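Local coordinates for protein eukaryotic translation initiation factor 4 gamma 2 (Homo sapiens, PDB 4IUL) that probably acts in translation initiation, where its HEAT-repeat MIF4G domain interacts with the helicase eIF4A, at residues K32-P35 with E36-D39; E143-A146 with I147-K151; S217-D220 with Q221-A224. All coordinates share one frame; numbering follows the deposited sequence.

Contact 1: residues K32-P35 with E36-D39; sequences KLTP and EKFD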
ATOM      1  N   LYS A  32      13.643  14.799  -2.741  1.00 44.98           N
ATOM      2  CA  LYS A  32      14.143  14.891  -4.107  1.00 47.27           C
ATOM      3  C   LYS A  32      14.260  13.558  -4.846  1.00 48.08           C
ATOM      4  O   LYS A  32      15.050  13.435  -5.779  1.00 49.58           O
ATOM      5  CB  LYS A  32      15.490  15.628  -4.133  1.00 47.86           C
ATOM      6  CG  LYS A  32      16.535  15.170  -3.124  1.00 50.58           C
ATOM      7  CD  LYS A  32      17.631  16.233  -3.019  1.00 52.57           C
ATOM      8  CE  LYS A  32      18.620  15.978  -1.888  1.00 54.45           C
ATOM      9  NZ  LYS A  32      19.624  14.922  -2.202  1.00 57.02           N
ATOM     10  N   LEU A  33      13.459  12.572  -4.447  1.00 48.33           N
ATOM     11  CA  LEU A  33      13.487  11.254  -5.086  1.00 47.96           C
ATOM     12  C   LEU A  33      12.709  11.250  -6.399  1.00 48.80           C
ATOM     13  O   LEU A  33      11.524  11.594  -6.441  1.00 47.23           O
ATOM     14  CB  LEU A  33      12.904  10.190  -4.154  1.00 46.89           C
ATOM     15  CG  LEU A  33      12.922   8.748  -4.668  1.00 45.51           C
ATOM     16  CD1 LEU A  33      14.361   8.266  -4.801  1.00 43.40           C
ATOM     17  CD2 LEU A  33      12.151   7.851  -3.709  1.00 43.97           C
ATOM     18  N   THR A  34      13.385  10.850  -7.471  1.00 50.13           N
ATOM     19  CA  THR A  34      12.771  10.800  -8.792  1.00 51.24           C
ATOM     20  C   THR A  34      13.242   9.568  -9.560  1.00 50.91           C
ATOM     21  O   THR A  34      14.329   9.047  -9.295  1.00 49.84           O
ATOM     22  CB  THR A  34      13.129  12.060  -9.606  1.00 51.84           C
ATOM     23  OG1 THR A  34      12.520  11.987 -10.897  1.00 55.41           O
ATOM     24  CG2 THR A  34      14.625  12.174  -9.774  1.00 52.82           C
ATOM     25  N   PRO A  35      12.424   9.083 -10.516  1.00 51.08           N
ATOM     26  CA  PRO A  35      12.794   7.904 -11.307  1.00 51.56           C
ATOM     27  C   PRO A  35      14.200   8.061 -11.875  1.00 53.32           C
ATOM     28  O   PRO A  35      14.952   7.095 -11.968  1.00 52.71           O
ATOM     29  CB  PRO A  35      11.735   7.878 -12.403  1.00 51.91           C
ATOM     30  CG  PRO A  35      10.536   8.450 -11.726  1.00 51.68           C
ATOM     31  CD  PRO A  35      11.108   9.602 -10.932  1.00 50.89           C
ATOM     32  N   GLU A  36      14.548   9.292 -12.238  1.00 55.96           N
ATOM     33  CA  GLU A  36      15.857   9.588 -12.809  1.00 58.95           C
ATOM     34  C   GLU A  36      16.975   9.636 -11.770  1.00 58.40           C
ATOM     35  O   GLU A  36      18.121   9.301 -12.074  1.00 57.96           O
ATOM     36  CB  GLU A  36      15.812  10.914 -13.576  1.00 63.18           C
ATOM     37  CG  GLU A  36      17.131  11.287 -14.242  1.00 68.68           C
ATOM     38  CD  GLU A  36      17.038  12.562 -15.065  1.00 72.32           C
ATOM     39  OE1 GLU A  36      16.714  13.624 -14.486  1.00 73.79           O
ATOM     40  OE2 GLU A  36      17.289  12.501 -16.290  1.00 73.79           O
ATOM     41  N   LYS A  37      16.649  10.054 -10.549  1.00 58.02           N
ATOM     42  CA  LYS A  37      17.650  10.128  -9.488  1.00 57.65           C
ATOM     43  C   LYS A  37      17.642   8.900  -8.580  1.00 56.63           C
ATOM     44  O   LYS A  37      18.554   8.720  -7.767  1.00 55.66           O
ATOM     45  CB  LYS A  37      17.429  11.366  -8.618  1.00 58.75           C
ATOM     46  CG  LYS A  37      17.786  12.701  -9.251  1.00 60.18           C
ATOM     47  CD  LYS A  37      17.648  13.803  -8.208  1.00 61.63           C
ATOM     48  CE  LYS A  37      18.015  15.169  -8.747  1.00 62.90           C
ATOM     49  NZ  LYS A  37      17.931  16.197  -7.665  1.00 64.44           N
ATOM     50  N   PHE A  38      16.622   8.059  -8.721  1.00 55.14           N
ATOM     51  CA  PHE A  38      16.490   6.876  -7.877  1.00 54.69           C
ATOM     52  C   PHE A  38      17.804   6.183  -7.556  1.00 54.85           C
ATOM     53  O   PHE A  38      18.261   6.184  -6.414  1.00 55.37           O
ATOM     54  CB  PHE A  38      15.549   5.846  -8.508  1.00 53.41           C
ATOM     55  CG  PHE A  38      15.215   4.701  -7.588  1.00 51.48           C
ATOM     56  CD1 PHE A  38      14.183   4.814  -6.662  1.00 50.80           C
ATOM     57  CD2 PHE A  38      15.965   3.530  -7.612  1.00 50.39           C
ATOM     58  CE1 PHE A  38      13.903   3.774  -5.769  1.00 49.60           C
ATOM     59  CE2 PHE A  38      15.692   2.486  -6.724  1.00 49.99           C
ATOM     60  CZ  PHE A  38      14.658   2.611  -5.801  1.00 48.73           C
ATOM     61  N   ASP A  39      18.401   5.586  -8.577  1.00 55.30           N
ATOM     62  CA  ASP A  39      19.646   4.849  -8.432  1.00 54.80           C
ATOM     63  C   ASP A  39      20.666   5.477  -7.495  1.00 53.38           C
ATOM     64  O   ASP A  39      21.210   4.794  -6.630  1.00 54.25           O
ATOM     65  CB  ASP A  39      20.255   4.614  -9.813  1.00 57.28           C
ATOM     66  CG  ASP A  39      19.411   3.671 -10.665  1.00 60.26           C
ATOM     67  OD1 ASP A  39      19.597   3.645 -11.901  1.00 63.64           O
ATOM     68  OD2 ASP A  39      18.563   2.947 -10.096  1.00 59.69           O
TER
HETATM   69  O   HOH W   1      17.796   6.503 -11.110  1.00 47.92           O
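Lys32 meets Lys37 through its backbone: the carbonyl oxygen Lys32 O lies 3.6 Å from Lys37 CD, alongside the middle of the extended chain. The two ammonium groups stay further apart, Lys32 NZ to Lys37 NZ being 5.9 Å, close enough that some mutual repulsion is likely. Leu33 comes next and is the buried residue of the turn. Its CG stands anti to the backbone N (chi1 -177°), which swings CD1 back until it is 3.9 Å from Phe38 CD1. The two side chains run side by side, pointing the same way, and both continue onto helix 74-87, Leu33 against Leu76 and Tyr77, Phe38 against Gln79. This is the tight link between helix 13-31 and helix 38-48 in a domain built of HEAT repeats, where short turns join helices that pack against one another.

The carbonyl of Thr34 closes the turn, taking two backbone donors: Phe38 N lies 2.6 Å from Thr34 O, almost along the C=O axis though its N-H is turned aside, and Lys37 N adds a weak bond to the same oxygen. Thr34 CG2, in the crowded position between the backbone N and the carbonyl carbon, is placed against the start of the Lys37 side chain, but at 3.1 Å from Lys37 CB it is too close, and the modelled rotation of the threonine is doubtful.

Pro35 follows with phi of -50°, turning the chain into the helix. One side of it touches Leu76, and Pro35 O is 3.7 Å from Phe38 CB. A water gives a hydrogen bond to Pro35 O at 3.0 Å, another, weak, to Glu36 O, and accepts one from Asp39 N at 2.8 Å, bridging both sides of the turn.

Contact 2: residues E143-A146 with I147-K151; sequences EQRA and IAKIK
Lys149 lies one helical turn beyond Arg145, and its side chain can be followed out alongside that arginine. CB starts over the backbone of the preceding turn, 3.4 Å from Arg145 O, the same oxygen that accepts the hydrogen bond from Lys149 N. From there CG leaves anti to the backbone N (chi1 -156°) and the chain bends at the next bond (chi2 74°), which turns it along the arginine instead of straight out. CD then lies 3.6 Å from Arg145 NH1, approaching the guanidinium obliquely, and CE follows at 4.0 Å from the same nitrogen. At the tip, Lys149 NZ comes within 3.8 Å of Arg145 NH2.

All of this rides on helix 141-163 of the MIF4G domain, and its i to i+4 ladder sets the spacing: Ala148 N bonds to Gln144 O in the carbonyl plane at 3.1 Å, and Lys149 N to Arg145 O at 2.9 Å, here with the donor tilted 22° from that plane. The bonds from Ile147 N to Glu143 O and from Ile150 N to Ala146 O are weak. Outside the ladder, Val127 of helix 107-127 touches both Arg145 and Lys149.

Two cationic ends so near each other would be expected to disfavour one another, and this may lower the tendency of the lysine to hold its proton. Asp131 offers Arg145 NH2 a long, weak ion pair that probably offsets part of the cost. Round the helix, Ile147 runs CG1 back beside Glu143 O at 3.4 Å, while the bent Glu143 side chain crosses its CD1 end with OE1 4.2 Å away.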
ATOM      1  N   GLU A 143     -15.837  18.716   3.405  1.00 74.26           N
ATOM      2  CA  GLU A 143     -14.584  18.835   2.677  1.00 72.71           C
ATOM      3  C   GLU A 143     -13.503  17.992   3.352  1.00 70.86           C
ATOM      4  O   GLU A 143     -12.584  17.493   2.704  1.00 70.48           O
ATOM      5  CB  GLU A 143     -14.143  20.296   2.616  1.00 73.67           C
ATOM      6  CG  GLU A 143     -12.801  20.494   1.940  1.00 76.09           C
ATOM      7  CD  GLU A 143     -12.769  19.933   0.529  1.00 78.01           C
ATOM      8  OE1 GLU A 143     -11.679  19.936  -0.084  1.00 79.30           O
ATOM      9  OE2 GLU A 143     -13.829  19.495   0.031  1.00 78.81           O
ATOM     10  N   GLN A 144     -13.630  17.834   4.663  1.00 68.64           N
ATOM     11  CA  GLN A 144     -12.677  17.057   5.433  1.00 66.28           C
ATOM     12  C   GLN A 144     -12.773  15.582   5.052  1.00 64.98           C
ATOM     13  O   GLN A 144     -11.760  14.926   4.807  1.00 64.17           O
ATOM     14  CB  GLN A 144     -12.961  17.227   6.924  1.00 67.41           C
ATOM     15  CG  GLN A 144     -11.717  17.241   7.770  1.00 68.70           C
ATOM     16  CD  GLN A 144     -10.663  18.161   7.192  1.00 70.95           C
ATOM     17  OE1 GLN A 144     -10.945  19.315   6.859  1.00 71.55           O
ATOM     18  NE2 GLN A 144      -9.441  17.656   7.063  1.00 71.58           N
ATOM     19  N   ARG A 145     -13.997  15.067   4.998  1.00 62.80           N
ATOM     20  CA  ARG A 145     -14.225  13.674   4.652  1.00 61.45           C
ATOM     21  C   ARG A 145     -13.696  13.351   3.259  1.00 60.01           C
ATOM     22  O   ARG A 145     -13.135  12.282   3.038  1.00 59.92           O
ATOM     23  CB  ARG A 145     -15.719  13.346   4.719  1.00 62.28           C
ATOM     24  CG  ARG A 145     -16.025  11.861   4.590  1.00 64.42           C
ATOM     25  CD  ARG A 145     -17.520  11.581   4.656  1.00 67.45           C
ATOM     26  NE  ARG A 145     -17.805  10.155   4.832  1.00 70.79           N
ATOM     27  CZ  ARG A 145     -17.524   9.205   3.939  1.00 71.97           C
ATOM     28  NH1 ARG A 145     -16.945   9.515   2.783  1.00 72.45           N
ATOM     29  NH2 ARG A 145     -17.819   7.938   4.209  1.00 70.96           N
ATOM     30  N   ALA A 146     -13.869  14.280   2.324  1.00 58.61           N
ATOM     31  CA  ALA A 146     -13.416  14.073   0.952  1.00 57.27           C
ATOM     32  C   ALA A 146     -11.896  13.967   0.856  1.00 56.36           C
ATOM     33  O   ALA A 146     -11.364  13.303  -0.035  1.00 55.80           O
ATOM     34  CB  ALA A 146     -13.917  15.200   0.064  1.00 57.27           C
ATOM     35  N   ILE A 147     -11.197  14.628   1.771  1.00 54.90           N
ATOM     36  CA  ILE A 147      -9.745  14.579   1.772  1.00 53.45           C
ATOM     37  C   ILE A 147      -9.267  13.253   2.365  1.00 52.04           C
ATOM     38  O   ILE A 147      -8.319  12.647   1.863  1.00 51.85           O
ATOM     39  CB  ILE A 147      -9.151  15.764   2.565  1.00 54.15           C
ATOM     40  CG1 ILE A 147      -9.311  17.052   1.755  1.00 54.93           C
ATOM     41  CG2 ILE A 147      -7.684  15.514   2.874  1.00 54.11           C
ATOM     42  CD1 ILE A 147      -8.837  18.295   2.471  1.00 55.78           C
ATOM     43  N   ALA A 148      -9.930  12.801   3.426  1.00 49.93           N
ATOM     44  CA  ALA A 148      -9.565  11.544   4.074  1.00 48.92           C
ATOM     45  C   ALA A 148      -9.863  10.371   3.145  1.00 48.63           C
ATOM     46  O   ALA A 148      -9.195   9.336   3.193  1.00 46.88           O
ATOM     47  CB  ALA A 148     -10.332  11.385   5.376  1.00 47.58           C
ATOM     48  N   LYS A 149     -10.875  10.542   2.302  1.00 48.48           N
ATOM     49  CA  LYS A 149     -11.264   9.512   1.351  1.00 48.51           C
ATOM     50  C   LYS A 149     -10.145   9.378   0.313  1.00 47.54           C
ATOM     51  O   LYS A 149      -9.880   8.289  -0.196  1.00 47.08           O
ATOM     52  CB  LYS A 149     -12.576   9.904   0.670  1.00 51.12           C
ATOM     53  CG  LYS A 149     -13.380   8.742   0.111  1.00 53.35           C
ATOM     54  CD  LYS A 149     -14.065   7.942   1.219  1.00 53.64           C
ATOM     55  CE  LYS A 149     -14.943   6.840   0.631  1.00 54.58           C
ATOM     56  NZ  LYS A 149     -15.664   6.056   1.676  1.00 54.98           N
ATOM     57  N   ILE A 150      -9.481  10.492   0.015  1.00 45.51           N
ATOM     58  CA  ILE A 150      -8.386  10.483  -0.949  1.00 44.50           C
ATOM     59  C   ILE A 150      -7.103   9.899  -0.339  1.00 44.22           C
ATOM     60  O   ILE A 150      -6.283   9.316  -1.047  1.00 43.33           O
ATOM     61  CB  ILE A 150      -8.094  11.904  -1.473  1.00 44.93           C
ATOM     62  CG1 ILE A 150      -9.333  12.468  -2.169  1.00 46.17           C
ATOM     63  CG2 ILE A 150      -6.937  11.870  -2.452  1.00 43.82           C
ATOM     64  CD1 ILE A 150      -9.170  13.903  -2.660  1.00 47.68           C
ATOM     65  N   LYS A 151      -6.926  10.056   0.972  1.00 43.33           N
ATOM     66  CA  LYS A 151      -5.750   9.513   1.643  1.00 43.87           C
ATOM     67  C   LYS A 151      -5.835   7.990   1.701  1.00 43.18           C
ATOM     68  O   LYS A 151      -4.836   7.298   1.518  1.00 42.18           O
ATOM     69  CB  LYS A 151      -5.628  10.064   3.069  1.00 45.52           C
ATOM     70  CG  LYS A 151      -5.208  11.533   3.154  1.00 49.53           C
ATOM     71  CD  LYS A 151      -3.886  11.774   2.435  1.00 50.89           C
ATOM     72  CE  LYS A 151      -3.416  13.214   2.585  1.00 53.19           C
ATOM     73  NZ  LYS A 151      -4.402  14.199   2.067  1.00 54.37           N
TER

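Contact 3: residues S217-D220 with Q221-A224; sequences SLMD and QYFA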
ATOM      1  N   SER A 217     -13.458 -19.611  -2.441  1.00 43.78           N
ATOM      2  CA  SER A 217     -14.718 -19.102  -1.904  1.00 44.19           C
ATOM      3  C   SER A 217     -14.768 -17.572  -1.815  1.00 43.25           C
ATOM      4  O   SER A 217     -15.695 -16.939  -2.325  1.00 44.34           O
ATOM      5  CB  SER A 217     -14.963 -19.712  -0.521  1.00 44.40           C
ATOM      6  OG  SER A 217     -16.174 -19.249   0.040  1.00 47.11           O
ATOM      7  N   LEU A 218     -13.775 -16.985  -1.157  1.00 41.65           N
ATOM      8  CA  LEU A 218     -13.700 -15.535  -0.999  1.00 40.58           C
ATOM      9  C   LEU A 218     -13.641 -14.791  -2.336  1.00 39.00           C
ATOM     10  O   LEU A 218     -14.391 -13.843  -2.562  1.00 38.30           O
ATOM     11  CB  LEU A 218     -12.463 -15.162  -0.188  1.00 41.49           C
ATOM     12  CG  LEU A 218     -12.588 -14.799   1.283  1.00 42.72           C
ATOM     13  CD1 LEU A 218     -11.197 -14.419   1.788  1.00 41.29           C
ATOM     14  CD2 LEU A 218     -13.568 -13.629   1.461  1.00 43.49           C
ATOM     15  N   MET A 219     -12.735 -15.213  -3.213  1.00 36.69           N
ATOM     16  CA  MET A 219     -12.585 -14.569  -4.511  1.00 37.24           C
ATOM     17  C   MET A 219     -13.845 -14.701  -5.362  1.00 38.11           C
ATOM     18  O   MET A 219     -14.255 -13.742  -6.022  1.00 38.30           O
ATOM     19  CB  MET A 219     -11.385 -15.153  -5.257  1.00 35.83           C
ATOM     20  CG  MET A 219     -10.041 -14.916  -4.566  1.00 35.99           C
ATOM     21  SD  MET A 219      -9.538 -13.187  -4.486  1.00 32.33           S
ATOM     22  CE  MET A 219      -8.645 -13.044  -6.012  1.00 32.19           C
ATOM     23  N   ASP A 220     -14.451 -15.885  -5.357  1.00 38.59           N
ATOM     24  CA  ASP A 220     -15.679 -16.111  -6.116  1.00 40.46           C
ATOM     25  C   ASP A 220     -16.709 -15.091  -5.660  1.00 40.83           C
ATOM     26  O   ASP A 220     -17.428 -14.502  -6.471  1.00 40.78           O
ATOM     27  CB  ASP A 220     -16.232 -17.517  -5.868  1.00 37.99           C
ATOM     28  CG  ASP A 220     -15.658 -18.547  -6.811  1.00 40.63           C
ATOM     29  OD1 ASP A 220     -14.785 -18.202  -7.645  1.00 39.87           O
ATOM     30  OD2 ASP A 220     -16.089 -19.714  -6.715  1.00 42.63           O
ATOM     31  N   GLN A 221     -16.760 -14.887  -4.349  1.00 41.45           N
ATOM     32  CA  GLN A 221     -17.691 -13.947  -3.744  1.00 42.16           C
ATOM     33  C   GLN A 221     -17.430 -12.512  -4.234  1.00 42.32           C
ATOM     34  O   GLN A 221     -18.372 -11.773  -4.531  1.00 44.07           O
ATOM     35  CB  GLN A 221     -17.560 -14.025  -2.226  1.00 44.47           C
ATOM     36  CG  GLN A 221     -18.786 -13.593  -1.458  1.00 47.10           C
ATOM     37  CD  GLN A 221     -18.587 -13.716   0.042  1.00 51.42           C
ATOM     38  OE1 GLN A 221     -17.976 -14.679   0.523  1.00 52.21           O
ATOM     39  NE2 GLN A 221     -19.113 -12.751   0.792  1.00 51.60           N
ATOM     40  N   TYR A 222     -16.155 -12.125  -4.322  1.00 40.24           N
ATOM     41  CA  TYR A 222     -15.780 -10.784  -4.776  1.00 37.44           C
ATOM     42  C   TYR A 222     -16.237 -10.524  -6.211  1.00 38.36           C
ATOM     43  O   TYR A 222     -16.856  -9.500  -6.506  1.00 36.28           O
ATOM     44  CB  TYR A 222     -14.259 -10.601  -4.746  1.00 36.66           C
ATOM     45  CG  TYR A 222     -13.585 -10.601  -3.387  1.00 36.39           C
ATOM     46  CD1 TYR A 222     -12.250 -10.994  -3.267  1.00 34.86           C
ATOM     47  CD2 TYR A 222     -14.258 -10.188  -2.232  1.00 34.40           C
ATOM     48  CE1 TYR A 222     -11.596 -10.983  -2.041  1.00 34.51           C
ATOM     49  CE2 TYR A 222     -13.608 -10.169  -0.992  1.00 34.79           C
ATOM     50  CZ  TYR A 222     -12.274 -10.572  -0.908  1.00 35.71           C
ATOM     51  OH  TYR A 222     -11.609 -10.570   0.300  1.00 36.11           O
ATOM     52  N   PHE A 223     -15.907 -11.451  -7.108  1.00 38.08           N
ATOM     53  CA  PHE A 223     -16.254 -11.288  -8.509  1.00 39.33           C
ATOM     54  C   PHE A 223     -17.740 -11.425  -8.846  1.00 41.54           C
ATOM     55  O   PHE A 223     -18.174 -11.000  -9.919  1.00 41.18           O
ATOM     56  CB  PHE A 223     -15.404 -12.222  -9.376  1.00 36.57           C
ATOM     57  CG  PHE A 223     -14.004 -11.720  -9.593  1.00 36.77           C
ATOM     58  CD1 PHE A 223     -13.051 -11.798  -8.574  1.00 37.09           C
ATOM     59  CD2 PHE A 223     -13.651 -11.110 -10.795  1.00 36.66           C
ATOM     60  CE1 PHE A 223     -11.767 -11.272  -8.748  1.00 35.54           C
ATOM     61  CE2 PHE A 223     -12.374 -10.579 -10.981  1.00 35.83           C
ATOM     62  CZ  PHE A 223     -11.427 -10.660  -9.952  1.00 36.63           C
ATOM     63  N   ALA A 224     -18.517 -12.014  -7.942  1.00 42.35           N
ATOM     64  CA  ALA A 224     -19.952 -12.119  -8.176  1.00 45.38           C
ATOM     65  C   ALA A 224     -20.435 -10.684  -7.987  1.00 46.92           C
ATOM     66  O   ALA A 224     -21.114 -10.107  -8.842  1.00 47.72           O
ATOM     67  CB  ALA A 224     -20.595 -13.030  -7.146  1.00 43.77           C
TER
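Leu218 and Tyr222, one turn apart on helix 216-227, lie side by side and point the same way, with Leu218 CD2 4.1 Å from Tyr222 CZ. A Met-aromatic contact joins Met219 to the same ring: the methionine bends at chi2 and chi3, bringing SD to the ring's edge, 3.7 Å from Tyr222 CD1; taken from the ring centroid, the sulfur lies 77° off the normal.

On the backbone, Tyr222 N bonds to Leu218 O at 3.0 Å, and that oxygen also sits over one face of the tyrosine ring, offset toward the rim. Phe223 N reaches Met219 O at 3.0 Å in a nearly straight bond (171°), and the same carbonyl lies at the edge of the Phe223 ring.

Polar ends turn to other helices. Asp220 OD1 makes a salt bridge with Arg250, and Tyr222 OH a hydrogen bond with His174. Cutting Tyr222 back to an alanine is likely to leave a gap beside Met219 SD and Leu218 CD2, and His174 ND1 without its hydroxyl mate.

Met219, Tyr222 and Phe223 thus make the buried side of this turn, while the salt bridge and the Tyr222-His174 bond would hold it against helices 237-251 and 170-181.

The three contacts share no helix: contact 1 closes the turn into helix 38-48, contact 2 runs along helix 141-163, and contact 3 along helix 216-227. Contacts 1 and 2 are at the surface, each with one buried residue, whereas contact 3 is partly buried, with three. Their chemistry follows: a doubly used carbonyl and a bridging water in 32-39, neighbouring cations in 143-151, and aromatic and sulfur packing in 217-224. Contacts 1 and 3 lie on opposite sides of the chain's centre, their own centres about 39 Å apart; contact 2 is about 29 Å from each, centre to centre, and none touches another.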